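Mitomycin biosynthesis 6-O-methyltransferase (PDB 3GWZ) transfers the S-methyl group of S-adenosyl-L-methionine to the quinone hydroxyl of 6-demethylmitomycins A and B, completing the methoxy group of mitomycins A and B. Local coordinates at residues A54-A58 with L91-L95; G153-F157 with L326-G330; A195-S201 with A219-F224. All blocks are in the same frame, centred on the assembly; numbering follows the deposited sequence. Where two conformers were deposited one is given.

Interaction 1 (A54-A58 with L91-L95)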
# COMPACT_ATOMS: atom_id res chain seq x y z
N ALA A 54 -5.02 20.34 10.45
CA ALA A 54 -3.81 20.14 9.65
C ALA A 54 -3.63 18.65 9.31
O ALA A 54 -3.23 18.30 8.20
CB ALA A 54 -2.58 20.69 10.38
N ILE A 55 -3.95 17.78 10.26
CA ILE A 55 -3.92 16.35 9.99
C ILE A 55 -4.97 15.98 8.94
O ILE A 55 -4.70 15.18 8.03
CB ILE A 55 -4.12 15.52 11.28
CG1 ILE A 55 -2.84 15.58 12.14
CG2 ILE A 55 -4.49 14.07 10.94
CD1 ILE A 55 -2.87 14.71 13.38
N HIS A 56 -6.15 16.58 9.03
CA HIS A 56 -7.19 16.29 8.04
C HIS A 56 -6.70 16.61 6.64
O HIS A 56 -6.89 15.82 5.71
CB HIS A 56 -8.48 17.07 8.36
CG HIS A 56 -9.07 16.72 9.68
ND1 HIS A 56 -9.84 17.59 10.42
CD2 HIS A 56 -8.98 15.59 10.43
CE1 HIS A 56 -10.21 17.02 11.55
NE2 HIS A 56 -9.69 15.80 11.59
N VAL A 57 -6.06 17.76 6.49
CA VAL A 57 -5.58 18.18 5.18
C VAL A 57 -4.45 17.27 4.71
O VAL A 57 -4.39 16.93 3.53
CB VAL A 57 -5.13 19.65 5.17
CG1 VAL A 57 -4.49 20.00 3.83
CG2 VAL A 57 -6.33 20.55 5.42
N ALA A 58 -3.57 16.87 5.62
CA ALA A 58 -2.49 15.94 5.24
C ALA A 58 -3.04 14.60 4.72
O ALA A 58 -2.50 14.03 3.76
CB ALA A 58 -1.53 15.71 6.42
N LEU A 91 2.62 24.02 6.27
CA LEU A 91 1.82 22.97 6.92
C LEU A 91 2.70 21.85 7.47
O LEU A 91 2.52 21.40 8.59
CB LEU A 91 0.80 22.36 5.96
CG LEU A 91 -0.26 21.50 6.66
CD1 LEU A 91 -1.37 22.38 7.21
CD2 LEU A 91 -0.85 20.45 5.72
N LEU A 92 3.65 21.39 6.66
CA LEU A 92 4.53 20.31 7.07
C LEU A 92 5.46 20.71 8.22
O LEU A 92 5.71 19.91 9.11
CB LEU A 92 5.33 19.79 5.87
CG LEU A 92 4.50 19.03 4.82
CD1 LEU A 92 5.30 18.70 3.58
CD2 LEU A 92 3.92 17.75 5.42
N ARG A 93 5.97 21.94 8.19
CA ARG A 93 6.79 22.44 9.30
C ARG A 93 6.00 22.41 10.59
O ARG A 93 6.50 21.96 11.62
CB ARG A 93 7.24 23.88 9.05
CG ARG A 93 8.29 24.07 7.99
CD ARG A 93 8.99 25.41 8.19
NE ARG A 93 8.10 26.42 8.75
CZ ARG A 93 7.45 27.33 8.03
NH1 ARG A 93 7.60 27.36 6.71
NH2 ARG A 93 6.66 28.22 8.62
N LEU A 94 4.77 22.91 10.54
CA LEU A 94 3.92 22.94 11.72
C LEU A 94 3.65 21.55 12.24
O LEU A 94 3.79 21.28 13.44
CB LEU A 94 2.60 23.65 11.41
CG LEU A 94 1.53 23.57 12.49
CD1 LEU A 94 1.95 24.29 13.78
CD2 LEU A 94 0.24 24.17 11.95
N LEU A 95 3.25 20.64 11.36
CA LEU A 95 2.95 19.29 11.77
C LEU A 95 4.17 18.63 12.43
O LEU A 95 4.05 18.01 13.48
CB LEU A 95 2.45 18.46 10.58
CG LEU A 95 0.99 18.73 10.17
CD1 LEU A 95 0.70 18.09 8.82
CD2 LEU A 95 0.01 18.22 11.23
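Leu95 and Leu91 reach from helix 85-97 to the same methyl of helix 32-61, the CB of Ala54, and this shared target organises the contact. Leu95 can be followed outward. Its CB sets off toward helix 32-61 with CG anti to the carbonyl carbon (chi1 -77°), and CG itself already lies within van der Waals range of Ala54 CB. There the chain forks. Leu95 CD2 presses on Ala54 CB at 3.7 Å and also touches Ile55 CG1 at 4.0 Å, the two side chains crossing obliquely, although the CB of Ile55 points away from helix 85-97. The second branch, Leu95 CD1, comes down one helical turn further along and meets Ala58 CB at 4.0 Å. One isopropyl fork thus spans Ala54, Ile55 and Ala58.

Leu91, one turn earlier, has CG anti to its backbone N (chi1 -167°) and divides its methyls in the same manner: CD1 lies 3.8 Å from Ala54 CB, whereas CD2 meets Val57 CG1 at 4.1 Å. Alanine at 54 and 58 leaves the surface of helix 32-61 low where the leucines arrive; the short segment axes lie 10.7 Å apart at closest approach, their directions 125° apart.

Both helices belong to the O-methyltransferase dimerisation domain. The second subunit continues the packing, its Ile45 touching Ile55 and its Thr147 touching Val57, while Phe101 of the same chain covers Leu95. No hydrogen bond crosses between the two segments, and every residue that touches is buried. Cohesion here therefore comes from dispersion and the exclusion of water, with methyl shape rather than polar direction setting how the two helices of this dimer-forming layer fit.

Interaction 2 (G153-F157 with L326-G330); sequences GEASF and LVLVG
Val327 O receives two backbone N-H groups from the opposing loop. Phe157 N donates at 3.2 Å, almost in line with the carbonyl (C=O...N angle 166°), although the bond bends at its hydrogen; Ser156 N lies nearer, at 3.0 Å, but its N-H points poorly and that bond is weak. Just before them, Ala155 CA directs its hydrogen at Leu326 O, a CA-H...O contact of 3.2 Å that is fairly straight at the hydrogen (155°). Leu326 O also accepts the backbone N of Gly330, serving helix and loop together. Nearby, two waters bridge Gly153 O and Gly330 O; one donates to both, 2.7 Å from Gly330 O, while the other has more acceptors in reach than protons.

The example illustrates how a loop between helices can dock on the C-terminal end of another helix. Residues 153-157 join helix 146-152 to helix 157-161 in the O-methyltransferase domain, and they meet the last turn of helix 316-329 where Val327 O and Leu326 O face the loop. Gly153 and Gly330 each leave a helix with positive phi, and Gly330 offers only its backbone to the nearby Ala155.

Farther out, Ala155 CB sits against Gly330 N at 3.4 Å. Ser156 OG, hydrogen-bonded to Ala142 O, turns its flank to Val327 CG1. Phe157 CG stands anti to the backbone N (chi1 -164°), which lays the ring alongside Leu328; its CD1 meets Leu328 CD2 at 3.8 Å, the methyl approaching obliquely. The same ring packs edge-to-face with Phe165. At the other end Leu326 CD1 rests on Gly153 C, and Thr87 of the second subunit touches the Leu326 side chain. Val329 turns away from the loop, its side chain about 7 Å from that of His279, the inferred proton acceptor.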
# COMPACT_ATOMS: atom_id res chain seq x y z
N GLY A 153 -30.29 19.31 22.58
CA GLY A 153 -30.11 17.87 22.74
C GLY A 153 -30.26 17.12 21.42
O GLY A 153 -30.31 15.88 21.41
N GLU A 154 -30.32 17.85 20.32
CA GLU A 154 -30.50 17.24 19.00
C GLU A 154 -29.26 17.42 18.11
O GLU A 154 -28.40 18.24 18.41
CB GLU A 154 -31.73 17.81 18.29
CG GLU A 154 -33.05 17.54 19.03
CD GLU A 154 -34.29 17.88 18.20
OE1 GLU A 154 -34.17 18.16 16.98
OE2 GLU A 154 -35.40 17.87 18.76
N ALA A 155 -29.20 16.65 17.02
CA ALA A 155 -28.10 16.76 16.06
C ALA A 155 -27.95 18.17 15.51
O ALA A 155 -28.94 18.83 15.21
CB ALA A 155 -28.30 15.77 14.92
N SER A 156 -26.71 18.63 15.36
CA SER A 156 -26.45 19.90 14.69
C SER A 156 -26.24 19.65 13.20
O SER A 156 -26.25 20.58 12.41
CB SER A 156 -25.22 20.59 15.29
OG SER A 156 -24.06 19.78 15.16
N PHE A 157 -26.08 18.38 12.82
CA PHE A 157 -25.73 18.03 11.45
C PHE A 157 -26.72 18.64 10.47
O PHE A 157 -26.35 19.17 9.42
CB PHE A 157 -25.71 16.49 11.29
CG PHE A 157 -25.01 16.03 10.05
CD1 PHE A 157 -23.67 15.67 10.08
CD2 PHE A 157 -25.70 15.94 8.85
CE1 PHE A 157 -23.01 15.25 8.93
CE2 PHE A 157 -25.05 15.50 7.68
CZ PHE A 157 -23.71 15.16 7.73
N LEU A 326 -23.93 13.19 19.71
CA LEU A 326 -24.86 14.30 19.84
C LEU A 326 -24.88 15.12 18.56
O LEU A 326 -25.93 15.38 17.97
CB LEU A 326 -24.45 15.19 21.02
CG LEU A 326 -25.08 16.58 21.08
CD1 LEU A 326 -26.55 16.47 21.41
CD2 LEU A 326 -24.35 17.45 22.11
N VAL A 327 -23.69 15.50 18.12
CA VAL A 327 -23.55 16.35 16.94
C VAL A 327 -24.06 15.69 15.65
O VAL A 327 -24.80 16.32 14.88
CB VAL A 327 -22.06 16.77 16.81
CG1 VAL A 327 -21.75 17.26 15.42
CG2 VAL A 327 -21.76 17.82 17.86
N LEU A 328 -23.71 14.43 15.43
CA LEU A 328 -24.03 13.79 14.16
C LEU A 328 -25.49 13.34 14.05
O LEU A 328 -26.14 13.59 13.05
CB LEU A 328 -23.11 12.59 13.90
CG LEU A 328 -21.62 12.88 13.72
CD1 LEU A 328 -20.88 11.59 13.43
CD2 LEU A 328 -21.42 13.88 12.59
N VAL A 329 -25.97 12.66 15.08
CA VAL A 329 -27.29 12.03 15.01
C VAL A 329 -28.16 12.28 16.24
O VAL A 329 -29.22 11.67 16.39
CB VAL A 329 -27.17 10.49 14.77
CG1 VAL A 329 -26.54 10.20 13.41
CG2 VAL A 329 -26.39 9.82 15.90
N GLY A 330 -27.72 13.17 17.11
CA GLY A 330 -28.45 13.44 18.33
C GLY A 330 -28.50 12.26 19.29
O GLY A 330 -29.42 12.15 20.11
O HOH W 1 -28.71 13.65 22.69
O HOH W 2 -31.68 13.61 20.50

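Interaction 3 (A195-S201 with A219-F224); sequences AAAYDFS and AVLDAF
At the edge of the class I methyltransferase domain, the link running from helix 173-197 toward the first strand of the central sheet, 205-209, packs against the C-terminal end of helix 215-223. Two phenylalanines carry the contact. Phe200 turns an edge to the face of Phe224 in an offset edge-to-face pair, centroids 5.3 Å apart and planes at 66°. Phe200 CD2 comes to 3.5 Å from Phe224 CE2, while Phe200 CB stands almost squarely over the Phe224 ring, 3.6 Å from its centroid: a CH-pi contact.

The Phe200 ring is itself filled on both faces. Val220 CG1, anti to its backbone N (chi1 175°), lies over one face, 3.8 Å from the centroid, and Tyr198 CD2 covers the opposite face. Leu304 of strand 302-308 also touches this ring.

Ala195 CB fits against Ala219 and Ala223, meeting Ala223 CB at 4.1 Å, while Ala195 O lies at the Phe224 ring edge. Asp199 OD1 accepts Ser201 N in an Asx turn and also Ser201 OG at 2.7 Å; both donors come from one face of the carboxylate. This turn probably steadies the backbone beside Phe224, where CE1 approaches Ser201 N.

Such packing of helices and their connections beside a central, mostly parallel sheet is typical of the Rossmann-like fold of AdoMet-dependent methyltransferases.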
# COMPACT_ATOMS: atom_id res chain seq x y z
N ALA A 195 -16.79 -12.30 19.57
CA ALA A 195 -16.83 -13.72 19.24
C ALA A 195 -16.09 -14.56 20.29
O ALA A 195 -16.35 -15.74 20.45
CB ALA A 195 -16.25 -13.96 17.84
N ALA A 196 -15.15 -13.93 20.99
CA ALA A 196 -14.35 -14.64 21.97
C ALA A 196 -14.93 -14.49 23.37
O ALA A 196 -14.62 -15.27 24.27
CB ALA A 196 -12.91 -14.14 21.94
N ALA A 197 -15.79 -13.49 23.55
CA ALA A 197 -16.29 -13.15 24.89
C ALA A 197 -17.67 -13.73 25.19
O ALA A 197 -18.13 -13.71 26.33
CB ALA A 197 -16.30 -11.64 25.09
N TYR A 198 -18.34 -14.26 24.17
CA TYR A 198 -19.68 -14.79 24.36
C TYR A 198 -19.80 -16.18 23.75
O TYR A 198 -19.42 -16.39 22.60
CB TYR A 198 -20.74 -13.86 23.75
CG TYR A 198 -22.16 -14.25 24.11
CD1 TYR A 198 -22.75 -13.79 25.28
CD2 TYR A 198 -22.90 -15.07 23.27
CE1 TYR A 198 -24.04 -14.14 25.61
CE2 TYR A 198 -24.19 -15.42 23.59
CZ TYR A 198 -24.76 -14.96 24.76
OH TYR A 198 -26.05 -15.31 25.09
N ASP A 199 -20.34 -17.11 24.53
CA ASP A 199 -20.51 -18.48 24.08
C ASP A 199 -21.77 -18.65 23.23
O ASP A 199 -22.87 -18.77 23.76
CB ASP A 199 -20.57 -19.42 25.29
CG ASP A 199 -20.46 -20.88 24.90
OD1 ASP A 199 -20.55 -21.19 23.69
OD2 ASP A 199 -20.29 -21.73 25.81
N PHE A 200 -21.59 -18.66 21.91
CA PHE A 200 -22.71 -18.79 20.98
C PHE A 200 -23.01 -20.25 20.64
O PHE A 200 -23.83 -20.52 19.76
CB PHE A 200 -22.40 -18.06 19.66
CG PHE A 200 -22.32 -16.55 19.79
CD1 PHE A 200 -23.45 -15.77 19.60
CD2 PHE A 200 -21.12 -15.93 20.07
CE1 PHE A 200 -23.38 -14.38 19.71
CE2 PHE A 200 -21.04 -14.55 20.17
CZ PHE A 200 -22.18 -13.78 19.99
N SER A 201 -22.34 -21.19 21.31
CA SER A 201 -22.40 -22.61 20.90
C SER A 201 -23.80 -23.21 20.95
O SER A 201 -24.08 -24.22 20.29
CB SER A 201 -21.43 -23.46 21.73
OG SER A 201 -21.81 -23.45 23.09
N ALA A 219 -17.25 -12.56 12.06
CA ALA A 219 -16.40 -13.07 13.13
C ALA A 219 -17.11 -14.17 13.94
O ALA A 219 -16.53 -15.21 14.24
CB ALA A 219 -15.98 -11.95 14.05
N VAL A 220 -18.37 -13.91 14.28
CA VAL A 220 -19.16 -14.88 15.03
C VAL A 220 -19.42 -16.16 14.23
O VAL A 220 -19.31 -17.26 14.76
CB VAL A 220 -20.49 -14.26 15.54
CG1 VAL A 220 -21.36 -15.31 16.23
CG2 VAL A 220 -20.20 -13.13 16.50
N LEU A 221 -19.73 -16.02 12.94
CA LEU A 221 -19.94 -17.18 12.09
C LEU A 221 -18.65 -17.99 11.96
O LEU A 221 -18.67 -19.22 12.08
CB LEU A 221 -20.46 -16.78 10.71
CG LEU A 221 -21.87 -16.16 10.68
CD1 LEU A 221 -22.19 -15.67 9.29
CD2 LEU A 221 -22.93 -17.15 11.18
N ASP A 222 -17.53 -17.32 11.72
CA ASP A 222 -16.25 -18.02 11.62
C ASP A 222 -15.98 -18.82 12.89
O ASP A 222 -15.52 -19.96 12.83
CB ASP A 222 -15.10 -17.04 11.37
CG ASP A 222 -15.04 -16.56 9.94
OD1 ASP A 222 -15.62 -17.22 9.06
OD2 ASP A 222 -14.40 -15.51 9.69
N ALA A 223 -16.29 -18.23 14.04
CA ALA A 223 -15.95 -18.83 15.33
C ALA A 223 -16.89 -19.94 15.75
O ALA A 223 -16.54 -20.77 16.59
CB ALA A 223 -15.90 -17.76 16.41
N PHE A 224 -18.09 -19.94 15.19
CA PHE A 224 -19.12 -20.91 15.56
C PHE A 224 -19.73 -21.54 14.32
O PHE A 224 -20.79 -21.12 13.86
CB PHE A 224 -20.19 -20.26 16.44
CG PHE A 224 -19.67 -19.82 17.77
CD1 PHE A 224 -19.69 -20.69 18.86
CD2 PHE A 224 -19.12 -18.56 17.93
CE1 PHE A 224 -19.19 -20.30 20.09
CE2 PHE A 224 -18.62 -18.15 19.17
CZ PHE A 224 -18.65 -19.02 20.24

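How the interactions relate
Along the chain, interaction 1 comes first, in the dimerisation domain; interactions 2 and 3 follow in the O-methyltransferase domain, and both segments of interaction 3 fall between those of interaction 2. The centres of 1 and 2 lie 28 Å apart and those of 2 and 3 34 Å apart, and none touch. Interaction 1 joins helices 32-61 and 85-97, interaction 2 brings the 153-157 loop to helix 316-329, and interaction 3 lies beside the seven-stranded sheet, across the chain's centre from the other two. Interactions 1 and 2 both meet the second subunit, so the dimer interface reaches from the dimerisation domain into the O-methyltransferase domain, while interaction 3 is packing within one chain.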